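Local coordinates for PDZ domain protein (Parabacteroides distasonis, PDB 4L8N) that is of unknown function but binds magnesium and carries PDZ domains at its two ends, which suggests a role in recognising peptides or proteins, at residues Ala428-Ile433 and Glu441-Pro446; Lys305-Thr310 and Ser412-Phe417. One frame throughout, in Å; residues are numbered along the deposited sequence.

Contact 1. Residues Ala428-Ile433 and Glu441-Pro446; sequences ACTFNI and EVIIRP
F431 and V442 face each other as a hydrogen-bonded pair in an antiparallel beta hairpin. Each N-H meets the other's carbonyl: F431 N to V442 O and V442 N to F431 O are both 2.8 Å. C429 and I444 form a second such pair. Here I444 N reaches C429 O at 2.7 Å, and C429 N reaches I444 O at 3.0 Å. T430 with I443 and N432 with E441 are the non-hydrogen-bonded pairs.

The side chain of E441 can be followed outward. Its CB lies near N432 ND2. CG is anti to the backbone N (chi1 -169°), which brings it alongside both N432 ND2 and the methyl T430 CG2, 3.6 Å from the latter. CD stays near both. At the tip the oxygens part: OE1 accepts a hydrogen bond of 3.0 Å from N432 ND2, and OE2 lies against T430 CG2. The amide comes in on the anti side of OE1, tilted 30° out of the carboxylate plane, and its own plane is turned 72° from the carboxylate. On this same face I443 CD1 packs on T430 OG1.

The face of C429, F431, V442 and I444 is apolar. I444 CD1 meets F431 CD1 at 3.6 Å, the two side chains crossing at about a right angle. C429 SG touches P446 CG at 4.0 Å.

Strand 341-345 continues the sheet on the other side of 429-435, with backbone hydrogen bonds between N432 and both E343 and K344. Beneath the apolar face, I444 packs on P330 and A331 of helix 330-333, and F431 on I312 and Y314 of strand 312-315.

Contact 2. Residues Lys305-Thr310 and Ser412-Phe417; sequences KTYNYT and SYLYYF
N308 grips a 3-10 turn with two hydrogen bonds, joining strand 298-309 to the loop that precedes strand 429-435. S412-L414 belong to this turn, which begins earlier in the chain.

Among the hydrogen bonds, N308 N gives one to L414 O at 2.7 Å. The side-chain amide gives the other, from ND2 to Y413 O at 2.8 Å, and arrives almost in line with that C=O. Y413 O also accepts from Y416 N, so two donors hold it. An alanine at N308 would probably leave Y413 O with one donor fewer and the turn less firmly fixed to the strand.

Y307 CA makes a CA-H...O contact of 3.4 Å with L414 O. T306 O comes close to the Y415 ring, obliquely, at 3.1 Å from CE1. The Y415 hydroxyl bonds to A111 O and T122 OG1.

In the apolar packing, the Y307 ring approaches L414 CD2 obliquely, and T310 CG2 touches Y413 CE1; the Y413 hydroxyl bonds to E107 and Y314. F417 CG lies between its backbone N and carbonyl carbon (chi1 59°), on the side of the strand. At the far end of the ring, CZ is 3.6 Å from T306 CG2.

One polar atom meets a ring edge: N308 OD1 lies 3.6 Å from F417 CD2.

How the contacts relate
The two contacts are neighbours, their centres about 13 Å apart. Both reach the same mixed sheet, contact 2 through 305-310 only; strands 298-309 and 438-456 run side by side in it. P446, at the end of the 441-446 segment, makes the closest link: its CB lies 3.3 Å from Y309 O and 3.7 Å from N308 CB. I444 CG2 meets T310 CG2 at 3.9 Å. On the other segments, F431 and Y413 pack edge-to-face, with F431 CZ 4.0 Å from Y413 CE1. The hairpin of contact 1 is therefore tied to both parts of contact 2. Neither contact lies near the magnesium-binding residues E239 and D270.

Contact 1. Residues Ala428-Ile433 and Glu441-Pro446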
loop_
_atom_site.group_PDB
_atom_site.type_symbol
_atom_site.label_atom_id
_atom_site.label_comp_id
_atom_site.label_asym_id
_atom_site.label_seq_id
_atom_site.Cartn_x
_atom_site.Cartn_y
_atom_site.Cartn_z
ATOM N N ALA A 428 24.214 -45.706 -8.429
ATOM C CA ALA A 428 24.041 -46.912 -7.614
ATOM C C ALA A 428 25.060 -46.950 -6.455
ATOM O O ALA A 428 26.266 -46.796 -6.667
ATOM C CB ALA A 428 24.165 -48.146 -8.478
ATOM N N CYS A 429 24.558 -47.123 -5.222
ATOM C CA CYS A 429 25.357 -47.103 -3.991
ATOM C C CYS A 429 25.544 -48.504 -3.460
ATOM O O CYS A 429 24.625 -49.320 -3.515
ATOM C CB CYS A 429 24.712 -46.194 -2.946
ATOM S SG CYS A 429 24.154 -44.587 -3.595
ATOM N N THR A 430 26.746 -48.783 -2.952
ATOM C CA THR A 430 27.109 -50.083 -2.397
ATOM C C THR A 430 26.896 -50.050 -0.903
ATOM O O THR A 430 27.461 -49.203 -0.214
ATOM C CB THR A 430 28.560 -50.443 -2.777
ATOM O OG1 THR A 430 28.654 -50.581 -4.197
ATOM C CG2 THR A 430 29.043 -51.714 -2.114
ATOM N N PHE A 431 26.080 -50.974 -0.407
ATOM C CA PHE A 431 25.815 -51.108 1.020
ATOM C C PHE A 431 26.370 -52.452 1.513
ATOM O O PHE A 431 25.969 -53.514 1.023
ATOM C CB PHE A 431 24.317 -50.957 1.332
ATOM C CG PHE A 431 23.777 -49.541 1.375
ATOM C CD1 PHE A 431 23.400 -48.885 0.203
ATOM C CD2 PHE A 431 23.590 -48.887 2.589
ATOM C CE1 PHE A 431 22.852 -47.598 0.250
ATOM C CE2 PHE A 431 23.037 -47.603 2.630
ATOM C CZ PHE A 431 22.672 -46.971 1.463
ATOM N N ASN A 432 27.356 -52.379 2.428
ATOM C CA ASN A 432 28.022 -53.518 3.063
ATOM C C ASN A 432 27.411 -53.715 4.425
ATOM O O ASN A 432 27.638 -52.901 5.322
ATOM C CB ASN A 432 29.534 -53.287 3.174
ATOM C CG ASN A 432 30.247 -53.381 1.867
ATOM O OD1 ASN A 432 30.437 -52.386 1.160
ATOM N ND2 ASN A 432 30.644 -54.590 1.515
ATOM N N ILE A 433 26.576 -54.749 4.566
ATOM C CA ILE A 433 25.894 -55.000 5.831
ATOM C C ILE A 433 26.411 -56.302 6.495
ATOM O O ILE A 433 27.148 -57.081 5.877
ATOM C CB ILE A 433 24.335 -54.983 5.675
ATOM C CG1 ILE A 433 23.807 -56.156 4.819
ATOM C CG2 ILE A 433 23.831 -53.627 5.149
ATOM C CD1 ILE A 433 22.695 -56.908 5.426
ATOM N N GLU A 441 26.934 -57.771 0.687
ATOM C CA GLU A 441 27.126 -56.561 -0.092
ATOM C C GLU A 441 25.968 -56.442 -1.088
ATOM O O GLU A 441 25.772 -57.336 -1.917
ATOM C CB GLU A 441 28.488 -56.601 -0.809
ATOM C CG GLU A 441 28.893 -55.278 -1.431
ATOM C CD GLU A 441 30.274 -55.230 -2.061
ATOM O OE1 GLU A 441 31.273 -55.447 -1.337
ATOM O OE2 GLU A 441 30.360 -54.920 -3.270
ATOM N N VAL A 442 25.182 -55.369 -0.991
ATOM C CA VAL A 442 24.076 -55.193 -1.917
ATOM C C VAL A 442 24.206 -53.810 -2.576
ATOM O O VAL A 442 24.663 -52.857 -1.943
ATOM C CB VAL A 442 22.687 -55.462 -1.256
ATOM C CG1 VAL A 442 22.186 -54.282 -0.433
ATOM C CG2 VAL A 442 21.647 -55.887 -2.291
ATOM N N ILE A 443 23.876 -53.734 -3.866
ATOM C CA ILE A 443 23.947 -52.486 -4.614
ATOM C C ILE A 443 22.546 -51.927 -4.672
ATOM O O ILE A 443 21.643 -52.582 -5.208
ATOM C CB ILE A 443 24.582 -52.625 -6.021
ATOM C CG1 ILE A 443 25.799 -53.583 -6.074
ATOM C CG2 ILE A 443 24.863 -51.276 -6.624
ATOM C CD1 ILE A 443 26.964 -53.381 -5.056
ATOM N N ILE A 444 22.350 -50.736 -4.084
ATOM C CA ILE A 444 21.034 -50.131 -4.047
ATOM C C ILE A 444 21.002 -48.978 -5.011
ATOM O O ILE A 444 21.737 -48.015 -4.821
ATOM C CB ILE A 444 20.622 -49.706 -2.606
ATOM C CG1 ILE A 444 20.627 -50.918 -1.637
ATOM C CG2 ILE A 444 19.251 -49.022 -2.630
ATOM C CD1 ILE A 444 20.259 -50.630 -0.155
ATOM N N ARG A 445 20.185 -49.073 -6.064
ATOM C CA ARG A 445 20.007 -47.925 -6.927
ATOM C C ARG A 445 18.871 -47.128 -6.307
ATOM O O ARG A 445 17.747 -47.632 -6.220
ATOM C CB ARG A 445 19.753 -48.242 -8.398
ATOM C CG ARG A 445 19.804 -46.934 -9.190
ATOM C CD ARG A 445 19.617 -47.109 -10.667
ATOM N NE ARG A 445 20.856 -47.449 -11.348
ATOM C CZ ARG A 445 21.690 -46.573 -11.883
ATOM N NH1 ARG A 445 21.432 -45.275 -11.819
ATOM N NH2 ARG A 445 22.783 -46.986 -12.496
ATOM N N PRO A 446 19.147 -45.923 -5.779
ATOM C CA PRO A 446 18.082 -45.181 -5.125
ATOM C C PRO A 446 17.147 -44.547 -6.128
ATOM O O PRO A 446 17.447 -44.444 -7.333
ATOM C CB PRO A 446 18.843 -44.105 -4.327
ATOM C CG PRO A 446 20.290 -44.442 -4.443
ATOM C CD PRO A 446 20.410 -45.166 -5.730
#

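Contact 2. Residues Lys305-Thr310 and Ser412-Phe417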
loop_
_atom_site.group_PDB
_atom_site.type_symbol
_atom_site.label_atom_id
_atom_site.label_comp_id
_atom_site.label_asym_id
_atom_site.label_seq_id
_atom_site.Cartn_x
_atom_site.Cartn_y
_atom_site.Cartn_z
ATOM N N LYS A 305 13.561 -29.799 -1.758
ATOM C CA LYS A 305 14.430 -30.903 -1.314
ATOM C C LYS A 305 14.489 -32.023 -2.346
ATOM O O LYS A 305 13.456 -32.471 -2.844
ATOM C CB LYS A 305 13.967 -31.485 0.035
ATOM C CG LYS A 305 14.886 -32.578 0.607
ATOM C CD LYS A 305 14.353 -33.235 1.898
ATOM C CE LYS A 305 14.284 -32.237 3.032
ATOM N NZ LYS A 305 14.026 -32.882 4.333
ATOM N N THR A 306 15.706 -32.473 -2.641
ATOM C CA THR A 306 15.959 -33.607 -3.506
ATOM C C THR A 306 17.010 -34.449 -2.829
ATOM O O THR A 306 18.053 -33.935 -2.469
ATOM C CB THR A 306 16.364 -33.194 -4.927
ATOM O OG1 THR A 306 15.347 -32.363 -5.483
ATOM C CG2 THR A 306 16.587 -34.401 -5.847
ATOM N N TYR A 307 16.742 -35.739 -2.653
ATOM C CA TYR A 307 17.706 -36.651 -2.060
ATOM C C TYR A 307 17.576 -38.039 -2.658
ATOM O O TYR A 307 16.540 -38.363 -3.235
ATOM C CB TYR A 307 17.570 -36.691 -0.522
ATOM C CG TYR A 307 16.263 -37.245 0.017
ATOM C CD1 TYR A 307 15.154 -36.422 0.190
ATOM C CD2 TYR A 307 16.175 -38.555 0.477
ATOM C CE1 TYR A 307 13.958 -36.914 0.706
ATOM C CE2 TYR A 307 14.998 -39.048 1.041
ATOM C CZ TYR A 307 13.885 -38.225 1.140
ATOM O OH TYR A 307 12.711 -38.690 1.684
ATOM N N ASN A 308 18.642 -38.855 -2.528
ATOM C CA ASN A 308 18.637 -40.275 -2.917
ATOM C C ASN A 308 17.930 -41.033 -1.807
ATOM O O ASN A 308 18.369 -40.986 -0.644
ATOM C CB ASN A 308 20.055 -40.835 -3.133
ATOM C CG ASN A 308 20.651 -40.685 -4.511
ATOM O OD1 ASN A 308 19.979 -40.496 -5.535
ATOM N ND2 ASN A 308 21.951 -40.836 -4.564
ATOM N N TYR A 309 16.805 -41.679 -2.158
ATOM C CA TYR A 309 15.979 -42.446 -1.252
ATOM C C TYR A 309 16.200 -43.957 -1.411
ATOM O O TYR A 309 16.090 -44.487 -2.522
ATOM C CB TYR A 309 14.513 -42.094 -1.504
ATOM C CG TYR A 309 13.525 -42.963 -0.754
ATOM C CD1 TYR A 309 13.292 -42.772 0.604
ATOM C CD2 TYR A 309 12.808 -43.963 -1.408
ATOM C CE1 TYR A 309 12.382 -43.564 1.299
ATOM C CE2 TYR A 309 11.881 -44.745 -0.728
ATOM C CZ TYR A 309 11.676 -44.545 0.628
ATOM O OH TYR A 309 10.756 -45.299 1.312
ATOM N N THR A 310 16.466 -44.644 -0.283
ATOM C CA THR A 310 16.630 -46.100 -0.200
ATOM C C THR A 310 15.509 -46.692 0.696
ATOM O O THR A 310 15.074 -47.815 0.477
ATOM C CB THR A 310 18.016 -46.503 0.317
ATOM O OG1 THR A 310 18.086 -46.236 1.717
ATOM C CG2 THR A 310 19.170 -45.841 -0.436
ATOM N N SER A 412 26.880 -38.812 2.542
ATOM C CA SER A 412 26.922 -38.048 1.274
ATOM C C SER A 412 26.209 -38.795 0.108
ATOM O O SER A 412 25.943 -38.181 -0.919
ATOM C CB SER A 412 28.360 -37.691 0.876
ATOM O OG SER A 412 29.082 -38.842 0.465
ATOM N N TYR A 413 25.888 -40.092 0.285
ATOM C CA TYR A 413 25.165 -40.940 -0.676
ATOM C C TYR A 413 23.782 -40.321 -0.982
ATOM O O TYR A 413 23.245 -40.501 -2.075
ATOM C CB TYR A 413 25.031 -42.394 -0.141
ATOM C CG TYR A 413 23.886 -42.633 0.834
ATOM C CD1 TYR A 413 22.614 -42.978 0.378
ATOM C CD2 TYR A 413 24.081 -42.531 2.211
ATOM C CE1 TYR A 413 21.554 -43.173 1.265
ATOM C CE2 TYR A 413 23.028 -42.725 3.108
ATOM C CZ TYR A 413 21.768 -43.055 2.630
ATOM O OH TYR A 413 20.736 -43.276 3.505
ATOM N N LEU A 414 23.223 -39.584 -0.008
ATOM C CA LEU A 414 21.959 -38.876 -0.136
ATOM C C LEU A 414 21.998 -37.900 -1.294
ATOM O O LEU A 414 20.938 -37.597 -1.858
ATOM C CB LEU A 414 21.628 -38.128 1.167
ATOM C CG LEU A 414 21.276 -39.023 2.370
ATOM C CD1 LEU A 414 21.456 -38.270 3.658
ATOM C CD2 LEU A 414 19.879 -39.624 2.251
ATOM N N TYR A 415 23.222 -37.432 -1.680
ATOM C CA TYR A 415 23.387 -36.478 -2.777
ATOM C C TYR A 415 24.285 -37.037 -3.896
ATOM O O TYR A 415 24.867 -36.272 -4.652
ATOM C CB TYR A 415 23.911 -35.132 -2.233
ATOM C CG TYR A 415 22.902 -34.414 -1.358
ATOM C CD1 TYR A 415 21.708 -33.929 -1.890
ATOM C CD2 TYR A 415 23.091 -34.308 0.022
ATOM C CE1 TYR A 415 20.763 -33.290 -1.085
ATOM C CE2 TYR A 415 22.145 -33.683 0.839
ATOM C CZ TYR A 415 20.994 -33.153 0.274
ATOM O OH TYR A 415 20.065 -32.495 1.039
ATOM N N TYR A 416 24.305 -38.368 -4.071
ATOM C CA TYR A 416 25.130 -39.030 -5.084
ATOM C C TYR A 416 24.687 -38.789 -6.529
ATOM O O TYR A 416 25.428 -39.159 -7.448
ATOM C CB TYR A 416 25.235 -40.523 -4.812
ATOM C CG TYR A 416 26.587 -40.866 -4.255
ATOM C CD1 TYR A 416 27.203 -40.040 -3.310
ATOM C CD2 TYR A 416 27.305 -41.955 -4.736
ATOM C CE1 TYR A 416 28.485 -40.310 -2.836
ATOM C CE2 TYR A 416 28.608 -42.213 -4.300
ATOM C CZ TYR A 416 29.177 -41.411 -3.319
ATOM O OH TYR A 416 30.428 -41.693 -2.835
ATOM N N PHE A 417 23.539 -38.139 -6.733
ATOM C CA PHE A 417 23.028 -37.815 -8.054
ATOM C C PHE A 417 23.685 -36.491 -8.568
ATOM O O PHE A 417 23.535 -36.141 -9.748
ATOM C CB PHE A 417 21.475 -37.707 -8.007
ATOM C CG PHE A 417 20.965 -36.648 -7.047
ATOM C CD1 PHE A 417 20.920 -35.307 -7.421
ATOM C CD2 PHE A 417 20.586 -36.985 -5.751
ATOM C CE1 PHE A 417 20.538 -34.323 -6.507
ATOM C CE2 PHE A 417 20.178 -36.000 -4.846
ATOM C CZ PHE A 417 20.156 -34.681 -5.227
#